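Computational designed protein based on evolution (Synthetic construct, PDB 6JCC) is of unknown function but folds as a six-helix bundle, probably designed after a caspase recruitment domain. Local coordinates at residues F11-L16 and K89-P95; A17-A21 and P52-A56; N22-I28 and A77-Y83. All coordinates share one frame; numbering follows the deposited sequence.

Overall arrangement
The three contacts tie the six-helix bundle of a caspase recruitment domain together. Contacts 1 and 2 share helix 6-22. The first joins its middle to the end of helix 84-93; the second joins its later turns to the start of helix 52-63. Contact 3 begins at the end of helix 6-22 and pairs the loop that follows with the end of helix 68-80. Along the chain, contacts 2 and 3 both fall within the loop closed by contact 1, and the segments of contacts 2 and 3 alternate with each other. The centres of the three contacts lie about 12 to 14 Å apart. Leu90, Ile19, Ile28 and Leu78 pack together, so all three contacts border one hydrophobic core.

Contact 1. Residues F11-L16 and K89-P95; sequences FLLEIL and KLKKYLP
Phe11 lies over Tyr93, with its CB directly above the centre of the tyrosine ring. The pair lies where helix 6-22 and helix 84-93, the first and last helices of the caspase recruitment domain fold, pack nearly antiparallel, their short segments at 154°. The two ring planes are only 11° apart. They are slid along each other, so ring overlap is slight: centroid to centroid is 4.6 Å. As a result Tyr93 OH sits over the centre of the Phe11 ring, and Phe11 CG meets Tyr93 CZ at 3.6 Å. The tyrosine ring thus lies between Phe11 CB on one face and Lys92 CG, more loosely, on the other.

Ile15 is the next residue inward. Its CG1 branch is anti to the carbonyl carbon (chi1 -66°), and this sends CD1 against the tyrosine. Ile15 CD1 approaches Tyr93 CD2 obliquely at 3.3 Å, a tight fit. Ile15 CD1 is also 3.8 Å from Lys89 CB, and the lysine chain then leads away from helix 6-22. The other branch of Ile15, CG2, rests against CB of Leu90.

Deeper in, Leu12 lies on Ile60 of helix 52-63, and Leu90 lies on Leu74 of helix 68-80, which places both leucines in the bundle core. Beyond the helix end, Leu12 CD2 reaches Pro95 CD at 4.2 Å. In the core the two leucines meet methyl to methyl, with Leu12 CD1 and Leu90 CD1 3.5 Å apart.

Contact 2. Residues A17-A21 and P52-A56; sequences AEIIA and PEEQA
Ala17 and Ile20 pack against Pro52 and Ala56, where helix 6-22 crosses the first turn of helix 52-63. This helix-helix crossing belongs to the six-helix bundle of the caspase recruitment domain fold. The axes of segments 17-21 and 52-56 pass 8.4 Å apart and their directions differ by 124°.

Small side chains make the close approach possible. Ala17 and Pro52 bring their CA atoms to 4.6 Å. The CB of Ala17 lies 4.0 Å from Pro52 CB and a little further from Ala56 CB. The proline ring also presses on the backbone: Pro52 CB is 3.3 Å from Ala17 O. That carbonyl accepts the helical bond from Ala21 N, so the proline carbon packs beside an oxygen already engaged. Pro52 CG touches the methyl of Ala21 at the margin of the contact.

The larger apolar contacts come from Ile20. Its CG2 branch, anti to the backbone N, brings Ile20 CG2 to 3.8 Å from Pro52 CB. Its CD1, on the other branch, lies against CB of Gln55, close to Ala56. Pro25, in the loop after helix 6-22, touches Ile20 as well.

The Gln55 amide is the polar neighbour of Ile20. Its own hydrogen bond runs from NE2 to Lys50 O, a link back to the chain just before helix 52-63 that would limit turning of the amide. The extended Gln55 chain crosses Ile20 obliquely, and its carbonyl end meets the isoleucine methyl: Gln55 OE1 is 3.2 Å from Ile20 CG2.

Contact 3. Residues N22-I28 and A77-Y83; sequences NLDPTKI and ALRAHGY
In this caspase recruitment domain fold, the end of helix 68-80, together with His81 and Tyr83, packs on Leu23 and Ile28 of the loop after helix 6-22. A Schellman motif at Gly82 closes the helical turn before Tyr83. Within the loop, Asp24 forms an Asx turn: Asp24 OD1 accepts from Thr26 N and, at 2.7 Å, from Thr26 OG1.

At the Ala77 end, Ile28 carries the inner packing. Its CG1 stands between the backbone N and the carbonyl carbon (chi1 67°), and both CG2 and CD1 lie against Leu78. Ile28 CB meets Ala77 CB at 3.9 Å. Ile19 of helix 6-22 touches Ile28 and Leu78.

Ala77 O lies in the plane of the His81 ring and accepts from His81 ND1 at 2.7 Å, and also from His81 N. This should limit rotation of the imidazole. Lys27 crosses it at about a right angle, with Lys27 CB 3.6 Å from His81 NE2. Leu23 sends CD1 to His81 and CD2 to Tyr83 CE2.

Tyr83 also reaches the end of helix 6-22. A water lies 2.7 Å from Tyr83 OH, at the edge of the ring, and its oxygen donates to Asn22 OD1 at 3.0 Å. Were the tyrosine replaced by an alanine, the water would probably lose its phenol partner and a gap would open beside Leu23. Across the contact, apolar packing thus does most of the joining, and one water links Asn22 OD1 and Tyr83 OH.

Contact 1. Residues F11-L16 and K89-P95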
loop_
_atom_site.group_PDB
_atom_site.type_symbol
_atom_site.label_atom_id
_atom_site.label_comp_id
_atom_site.label_asym_id
_atom_site.label_seq_id
_atom_site.Cartn_x
_atom_site.Cartn_y
_atom_site.Cartn_z
ATOM N N PHE A 11 -5.507 9.062 -6.878
ATOM C CA PHE A 11 -5.440 7.717 -7.450
ATOM C C PHE A 11 -4.762 6.712 -6.547
ATOM O O PHE A 11 -5.239 5.593 -6.412
ATOM C CB PHE A 11 -4.726 7.725 -8.794
ATOM C CG PHE A 11 -5.645 7.924 -9.943
ATOM C CD1 PHE A 11 -6.589 6.963 -10.241
ATOM C CD2 PHE A 11 -5.582 9.067 -10.715
ATOM C CE1 PHE A 11 -7.456 7.132 -11.300
ATOM C CE2 PHE A 11 -6.443 9.247 -11.782
ATOM C CZ PHE A 11 -7.384 8.279 -12.071
ATOM N N LEU A 12 -3.645 7.107 -5.945
ATOM C CA LEU A 12 -2.931 6.232 -5.018
ATOM C C LEU A 12 -3.827 5.854 -3.843
ATOM O O LEU A 12 -3.899 4.688 -3.466
ATOM C CB LEU A 12 -1.638 6.888 -4.524
ATOM C CG LEU A 12 -0.783 6.087 -3.534
ATOM C CD1 LEU A 12 -0.439 4.698 -4.055
ATOM C CD2 LEU A 12 0.486 6.858 -3.206
ATOM N N LEU A 13 -4.533 6.837 -3.293
ATOM C CA LEU A 13 -5.499 6.579 -2.226
ATOM C C LEU A 13 -6.628 5.646 -2.671
ATOM O O LEU A 13 -7.009 4.750 -1.928
ATOM C CB LEU A 13 -6.080 7.890 -1.694
ATOM C CG LEU A 13 -5.137 8.730 -0.837
ATOM C CD1 LEU A 13 -5.736 10.106 -0.619
ATOM C CD2 LEU A 13 -4.850 8.056 0.496
ATOM N N GLU A 14 -7.143 5.854 -3.879
ATOM C CA GLU A 14 -8.198 5.007 -4.438
ATOM C C GLU A 14 -7.734 3.564 -4.632
ATOM O O GLU A 14 -8.476 2.632 -4.342
ATOM C CB GLU A 14 -8.686 5.576 -5.775
ATOM N N ILE A 15 -6.508 3.392 -5.117
ATOM C CA ILE A 15 -5.937 2.061 -5.341
ATOM C C ILE A 15 -5.700 1.334 -4.024
ATOM O O ILE A 15 -6.006 0.154 -3.915
ATOM C CB ILE A 15 -4.639 2.131 -6.169
ATOM C CG1 ILE A 15 -4.971 2.623 -7.575
ATOM C CG2 ILE A 15 -3.967 0.766 -6.275
ATOM C CD1 ILE A 15 -3.853 3.383 -8.223
ATOM N N LEU A 16 -5.161 2.038 -3.034
ATOM C CA LEU A 16 -4.970 1.455 -1.704
ATOM C C LEU A 16 -6.302 1.024 -1.089
ATOM O O LEU A 16 -6.400 -0.068 -0.540
ATOM C CB LEU A 16 -4.240 2.426 -0.772
ATOM C CG LEU A 16 -2.770 2.712 -1.101
ATOM C CD1 LEU A 16 -2.256 3.877 -0.270
ATOM C CD2 LEU A 16 -1.888 1.488 -0.901
ATOM N N LYS A 89 -1.622 -0.762 -11.504
ATOM C CA LYS A 89 -2.099 0.568 -11.102
ATOM C C LYS A 89 -1.277 1.136 -9.950
ATOM O O LYS A 89 -0.928 2.316 -9.959
ATOM C CB LYS A 89 -3.579 0.531 -10.711
ATOM C CG LYS A 89 -4.522 0.384 -11.890
ATOM C CD LYS A 89 -5.943 0.104 -11.430
ATOM C CE LYS A 89 -6.924 0.074 -12.594
ATOM N NZ LYS A 89 -6.604 -0.970 -13.607
ATOM N N LEU A 90 -0.967 0.298 -8.965
ATOM C CA LEU A 90 -0.169 0.741 -7.825
ATOM C C LEU A 90 1.239 1.157 -8.241
ATOM O O LEU A 90 1.716 2.214 -7.831
ATOM C CB LEU A 90 -0.096 -0.337 -6.749
ATOM C CG LEU A 90 0.595 0.080 -5.450
ATOM C CD1 LEU A 90 -0.080 1.264 -4.773
ATOM C CD2 LEU A 90 0.599 -1.106 -4.524
ATOM N N LYS A 91 1.894 0.334 -9.060
ATOM C CA LYS A 91 3.226 0.654 -9.593
ATOM C C LYS A 91 3.246 1.988 -10.355
ATOM O O LYS A 91 4.212 2.748 -10.253
ATOM C CB LYS A 91 3.733 -0.480 -10.494
ATOM N N LYS A 92 2.174 2.261 -11.099
ATOM C CA LYS A 92 2.028 3.502 -11.871
ATOM C C LYS A 92 1.996 4.744 -10.979
ATOM O O LYS A 92 2.691 5.724 -11.258
ATOM C CB LYS A 92 0.750 3.445 -12.721
ATOM C CG LYS A 92 0.538 4.615 -13.675
ATOM C CD LYS A 92 -0.850 4.554 -14.292
ATOM C CE LYS A 92 -1.005 5.525 -15.449
ATOM N NZ LYS A 92 -2.405 5.551 -15.958
ATOM N N TYR A 93 1.189 4.700 -9.920
ATOM C CA TYR A 93 0.952 5.875 -9.068
ATOM C C TYR A 93 1.841 5.978 -7.823
ATOM O O TYR A 93 1.815 7.009 -7.145
ATOM C CB TYR A 93 -0.528 5.954 -8.687
ATOM C CG TYR A 93 -1.411 6.242 -9.883
ATOM C CD1 TYR A 93 -1.426 7.504 -10.476
ATOM C CD2 TYR A 93 -2.217 5.251 -10.435
ATOM C CE1 TYR A 93 -2.226 7.770 -11.579
ATOM C CE2 TYR A 93 -3.028 5.505 -11.530
ATOM C CZ TYR A 93 -3.027 6.765 -12.103
ATOM O OH TYR A 93 -3.826 7.018 -13.193
ATOM N N LEU A 94 2.637 4.948 -7.534
ATOM C CA LEU A 94 3.633 5.041 -6.464
ATOM C C LEU A 94 4.700 6.036 -6.890
ATOM O O LEU A 94 5.274 5.877 -7.961
ATOM C CB LEU A 94 4.320 3.699 -6.185
ATOM C CG LEU A 94 3.665 2.742 -5.199
ATOM C CD1 LEU A 94 4.431 1.433 -5.169
ATOM C CD2 LEU A 94 3.597 3.330 -3.805
ATOM N N PRO A 95 4.995 7.046 -6.052
ATOM C CA PRO A 95 6.038 8.012 -6.387
ATOM C C PRO A 95 7.408 7.548 -5.879
ATOM O O PRO A 95 8.138 8.311 -5.241
ATOM C CB PRO A 95 5.565 9.254 -5.649
ATOM C CG PRO A 95 5.029 8.687 -4.378
ATOM C CD PRO A 95 4.367 7.386 -4.760
#

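Contact 2. Residues A17-A21 and P52-A56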
loop_
_atom_site.group_PDB
_atom_site.type_symbol
_atom_site.label_atom_id
_atom_site.label_comp_id
_atom_site.label_asym_id
_atom_site.label_seq_id
_atom_site.Cartn_x
_atom_site.Cartn_y
_atom_site.Cartn_z
ATOM N N ALA A 17 -7.327 1.866 -1.214
ATOM C CA ALA A 17 -8.676 1.519 -0.744
ATOM C C ALA A 17 -9.254 0.298 -1.469
ATOM O O ALA A 17 -9.874 -0.559 -0.842
ATOM C CB ALA A 17 -9.615 2.709 -0.886
ATOM N N GLU A 18 -9.041 0.225 -2.778
ATOM C CA GLU A 18 -9.505 -0.908 -3.579
ATOM C C GLU A 18 -8.796 -2.209 -3.198
ATOM O O GLU A 18 -9.433 -3.257 -3.111
ATOM C CB GLU A 18 -9.345 -0.614 -5.074
ATOM C CG GLU A 18 -9.897 -1.697 -5.990
ATOM C CD GLU A 18 -9.923 -1.290 -7.455
ATOM O OE1 GLU A 18 -9.418 -0.201 -7.799
ATOM O OE2 GLU A 18 -10.439 -2.080 -8.270
ATOM N N ILE A 19 -7.484 -2.138 -2.977
ATOM C CA ILE A 19 -6.719 -3.293 -2.482
ATOM C C ILE A 19 -7.311 -3.768 -1.156
ATOM O O ILE A 19 -7.616 -4.950 -1.000
ATOM C CB ILE A 19 -5.212 -2.962 -2.312
ATOM C CG1 ILE A 19 -4.547 -2.792 -3.682
ATOM C CG2 ILE A 19 -4.481 -4.062 -1.543
ATOM C CD1 ILE A 19 -3.253 -2.007 -3.641
ATOM N N ILE A 20 -7.478 -2.830 -0.224
ATOM C CA ILE A 20 -8.028 -3.109 1.112
ATOM C C ILE A 20 -9.421 -3.752 1.045
ATOM O O ILE A 20 -9.721 -4.659 1.820
ATOM C CB ILE A 20 -8.050 -1.820 1.974
ATOM C CG1 ILE A 20 -6.617 -1.418 2.350
ATOM C CG2 ILE A 20 -8.876 -1.996 3.247
ATOM C CD1 ILE A 20 -6.464 0.035 2.744
ATOM N N ALA A 21 -10.256 -3.290 0.116
ATOM C CA ALA A 21 -11.597 -3.861 -0.076
ATOM C C ALA A 21 -11.574 -5.345 -0.463
ATOM O O ALA A 21 -12.487 -6.091 -0.109
ATOM C CB ALA A 21 -12.365 -3.066 -1.121
ATOM N N PRO A 52 -12.407 1.254 3.880
ATOM C CA PRO A 52 -11.133 1.194 3.150
ATOM C C PRO A 52 -10.497 2.559 2.828
ATOM O O PRO A 52 -9.272 2.662 2.783
ATOM C CB PRO A 52 -11.499 0.450 1.864
ATOM C CG PRO A 52 -12.689 -0.367 2.226
ATOM C CD PRO A 52 -13.455 0.455 3.218
ATOM N N GLU A 53 -11.319 3.589 2.634
ATOM C CA GLU A 53 -10.825 4.938 2.350
ATOM C C GLU A 53 -10.074 5.558 3.520
ATOM O O GLU A 53 -9.041 6.192 3.333
ATOM C CB GLU A 53 -11.967 5.864 1.936
ATOM C CG GLU A 53 -12.534 5.557 0.558
ATOM C CD GLU A 53 -13.604 4.474 0.539
ATOM O OE1 GLU A 53 -14.072 4.151 -0.572
ATOM O OE2 GLU A 53 -13.979 3.937 1.607
ATOM N N GLU A 54 -10.583 5.352 4.728
ATOM C CA GLU A 54 -9.971 5.933 5.923
ATOM C C GLU A 54 -8.689 5.172 6.235
ATOM O O GLU A 54 -7.703 5.756 6.667
ATOM C CB GLU A 54 -10.898 5.881 7.139
ATOM C CG GLU A 54 -12.375 6.144 6.880
ATOM C CD GLU A 54 -13.250 5.689 8.028
ATOM O OE1 GLU A 54 -13.928 4.662 7.884
ATOM O OE2 GLU A 54 -13.239 6.345 9.082
ATOM N N GLN A 55 -8.727 3.862 6.015
ATOM C CA GLN A 55 -7.541 3.014 6.142
ATOM C C GLN A 55 -6.439 3.455 5.181
ATOM O O GLN A 55 -5.274 3.531 5.568
ATOM C CB GLN A 55 -7.882 1.550 5.858
ATOM C CG GLN A 55 -8.810 0.896 6.863
ATOM C CD GLN A 55 -9.101 -0.546 6.512
ATOM O OE1 GLN A 55 -8.179 -1.332 6.305
ATOM N NE2 GLN A 55 -10.380 -0.904 6.431
ATOM N N ALA A 56 -6.820 3.737 3.934
ATOM C CA ALA A 56 -5.877 4.199 2.909
ATOM C C ALA A 56 -5.167 5.493 3.301
ATOM O O ALA A 56 -3.973 5.645 3.050
ATOM C CB ALA A 56 -6.581 4.374 1.571
#

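Contact 3. Residues N22-I28 and A77-Y83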
loop_
_atom_site.group_PDB
_atom_site.type_symbol
_atom_site.label_atom_id
_atom_site.label_comp_id
_atom_site.label_asym_id
_atom_site.label_seq_id
_atom_site.Cartn_x
_atom_site.Cartn_y
_atom_site.Cartn_z
ATOM N N ASN A 22 -10.528 -5.752 -1.177
ATOM C CA ASN A 22 -10.391 -7.118 -1.675
ATOM C C ASN A 22 -9.512 -8.046 -0.850
ATOM O O ASN A 22 -9.731 -9.249 -0.846
ATOM C CB ASN A 22 -9.818 -7.085 -3.091
ATOM C CG ASN A 22 -10.791 -6.512 -4.103
ATOM O OD1 ASN A 22 -11.837 -7.096 -4.365
ATOM N ND2 ASN A 22 -10.447 -5.374 -4.684
ATOM N N LEU A 23 -8.521 -7.487 -0.168
ATOM C CA LEU A 23 -7.418 -8.260 0.394
ATOM C C LEU A 23 -6.888 -7.574 1.647
ATOM O O LEU A 23 -6.720 -6.354 1.663
ATOM C CB LEU A 23 -6.304 -8.357 -0.657
ATOM C CG LEU A 23 -4.986 -9.070 -0.348
ATOM C CD1 LEU A 23 -5.202 -10.556 -0.122
ATOM C CD2 LEU A 23 -4.000 -8.851 -1.486
ATOM N N ASP A 24 -6.620 -8.355 2.690
ATOM C CA ASP A 24 -5.976 -7.835 3.897
ATOM C C ASP A 24 -4.578 -7.351 3.500
ATOM O O ASP A 24 -3.755 -8.160 3.090
ATOM C CB ASP A 24 -5.874 -8.953 4.943
ATOM C CG ASP A 24 -5.141 -8.539 6.223
ATOM O OD1 ASP A 24 -4.692 -7.386 6.366
ATOM O OD2 ASP A 24 -5.014 -9.409 7.099
ATOM N N PRO A 25 -4.306 -6.038 3.620
ATOM C CA PRO A 25 -2.990 -5.551 3.170
ATOM C C PRO A 25 -1.793 -6.126 3.939
ATOM O O PRO A 25 -0.676 -6.086 3.431
ATOM C CB PRO A 25 -3.086 -4.033 3.356
ATOM C CG PRO A 25 -4.129 -3.845 4.391
ATOM C CD PRO A 25 -5.121 -4.947 4.188
ATOM N N THR A 26 -2.026 -6.663 5.138
ATOM C CA THR A 26 -1.023 -7.457 5.857
ATOM C C THR A 26 -0.335 -8.465 4.933
ATOM O O THR A 26 0.878 -8.647 5.006
ATOM C CB THR A 26 -1.656 -8.214 7.044
ATOM O OG1 THR A 26 -2.415 -7.298 7.843
ATOM C CG2 THR A 26 -0.588 -8.875 7.919
ATOM N N LYS A 27 -1.111 -9.083 4.048
ATOM C CA LYS A 27 -0.595 -10.095 3.125
ATOM C C LYS A 27 0.386 -9.575 2.086
ATOM O O LYS A 27 1.300 -10.289 1.701
ATOM C CB LYS A 27 -1.751 -10.806 2.428
ATOM C CG LYS A 27 -2.539 -11.671 3.385
ATOM C CD LYS A 27 -3.651 -12.410 2.683
ATOM C CE LYS A 27 -4.377 -13.330 3.646
ATOM N NZ LYS A 27 -3.609 -14.574 3.911
ATOM N N ILE A 28 0.184 -8.343 1.633
ATOM C CA ILE A 28 1.102 -7.728 0.660
ATOM C C ILE A 28 2.222 -6.918 1.318
ATOM O O ILE A 28 3.177 -6.543 0.651
ATOM C CB ILE A 28 0.360 -6.890 -0.411
ATOM C CG1 ILE A 28 -0.309 -5.642 0.184
ATOM C CG2 ILE A 28 -0.658 -7.762 -1.137
ATOM C CD1 ILE A 28 -0.770 -4.647 -0.859
ATOM N N ALA A 77 3.776 -9.128 -4.446
ATOM C CA ALA A 77 2.820 -9.789 -3.558
ATOM C C ALA A 77 1.378 -9.657 -4.050
ATOM O O ALA A 77 0.613 -10.619 -3.968
ATOM C CB ALA A 77 2.948 -9.249 -2.147
ATOM N N LEU A 78 1.012 -8.475 -4.551
ATOM C CA LEU A 78 -0.303 -8.285 -5.181
ATOM C C LEU A 78 -0.510 -9.258 -6.337
ATOM O O LEU A 78 -1.567 -9.881 -6.444
ATOM C CB LEU A 78 -0.487 -6.849 -5.684
ATOM C CG LEU A 78 -0.936 -5.843 -4.629
ATOM C CD1 LEU A 78 -0.664 -4.425 -5.107
ATOM C CD2 LEU A 78 -2.413 -6.020 -4.292
ATOM N N ARG A 79 0.508 -9.391 -7.186
ATOM C CA ARG A 79 0.458 -10.329 -8.313
ATOM C C ARG A 79 0.357 -11.770 -7.829
ATOM O O ARG A 79 -0.446 -12.542 -8.346
ATOM C CB ARG A 79 1.685 -10.179 -9.209
ATOM C CG ARG A 79 1.760 -8.840 -9.915
ATOM C CD ARG A 79 2.907 -8.807 -10.909
ATOM N NE ARG A 79 3.289 -7.433 -11.233
ATOM C CZ ARG A 79 2.595 -6.601 -12.011
ATOM N NH1 ARG A 79 1.445 -6.972 -12.578
ATOM N NH2 ARG A 79 3.056 -5.370 -12.223
ATOM N N ALA A 80 1.155 -12.116 -6.822
ATOM C CA ALA A 80 1.144 -13.465 -6.251
ATOM C C ALA A 80 -0.198 -13.870 -5.623
ATOM O O ALA A 80 -0.525 -15.053 -5.596
ATOM C CB ALA A 80 2.268 -13.616 -5.241
ATOM N N HIS A 81 -0.964 -12.892 -5.132
ATOM C CA HIS A 81 -2.304 -13.130 -4.569
ATOM C C HIS A 81 -3.442 -13.078 -5.593
ATOM O O HIS A 81 -4.596 -13.336 -5.240
ATOM C CB HIS A 81 -2.584 -12.146 -3.428
ATOM C CG HIS A 81 -1.829 -12.457 -2.177
ATOM N ND1 HIS A 81 -0.516 -12.087 -1.988
ATOM C CD2 HIS A 81 -2.198 -13.115 -1.054
ATOM C CE1 HIS A 81 -0.112 -12.493 -0.798
ATOM N NE2 HIS A 81 -1.113 -13.124 -0.213
ATOM N N GLY A 82 -3.119 -12.737 -6.841
ATOM C CA GLY A 82 -4.065 -12.764 -7.956
ATOM C C GLY A 82 -4.610 -11.415 -8.402
ATOM O O GLY A 82 -5.713 -11.362 -8.943
ATOM N N TYR A 83 -3.854 -10.334 -8.203
ATOM C CA TYR A 83 -4.319 -8.974 -8.528
ATOM C C TYR A 83 -3.334 -8.243 -9.440
ATOM O O TYR A 83 -2.619 -7.334 -9.014
ATOM C CB TYR A 83 -4.590 -8.183 -7.244
ATOM C CG TYR A 83 -5.662 -8.824 -6.400
ATOM C CD1 TYR A 83 -7.012 -8.607 -6.675
ATOM C CD2 TYR A 83 -5.333 -9.682 -5.352
ATOM C CE1 TYR A 83 -8.004 -9.211 -5.918
ATOM C CE2 TYR A 83 -6.318 -10.293 -4.590
ATOM C CZ TYR A 83 -7.651 -10.055 -4.876
ATOM O OH TYR A 83 -8.635 -10.653 -4.129
HETATM O O HOH W 1 -11.101 -9.977 -4.879
#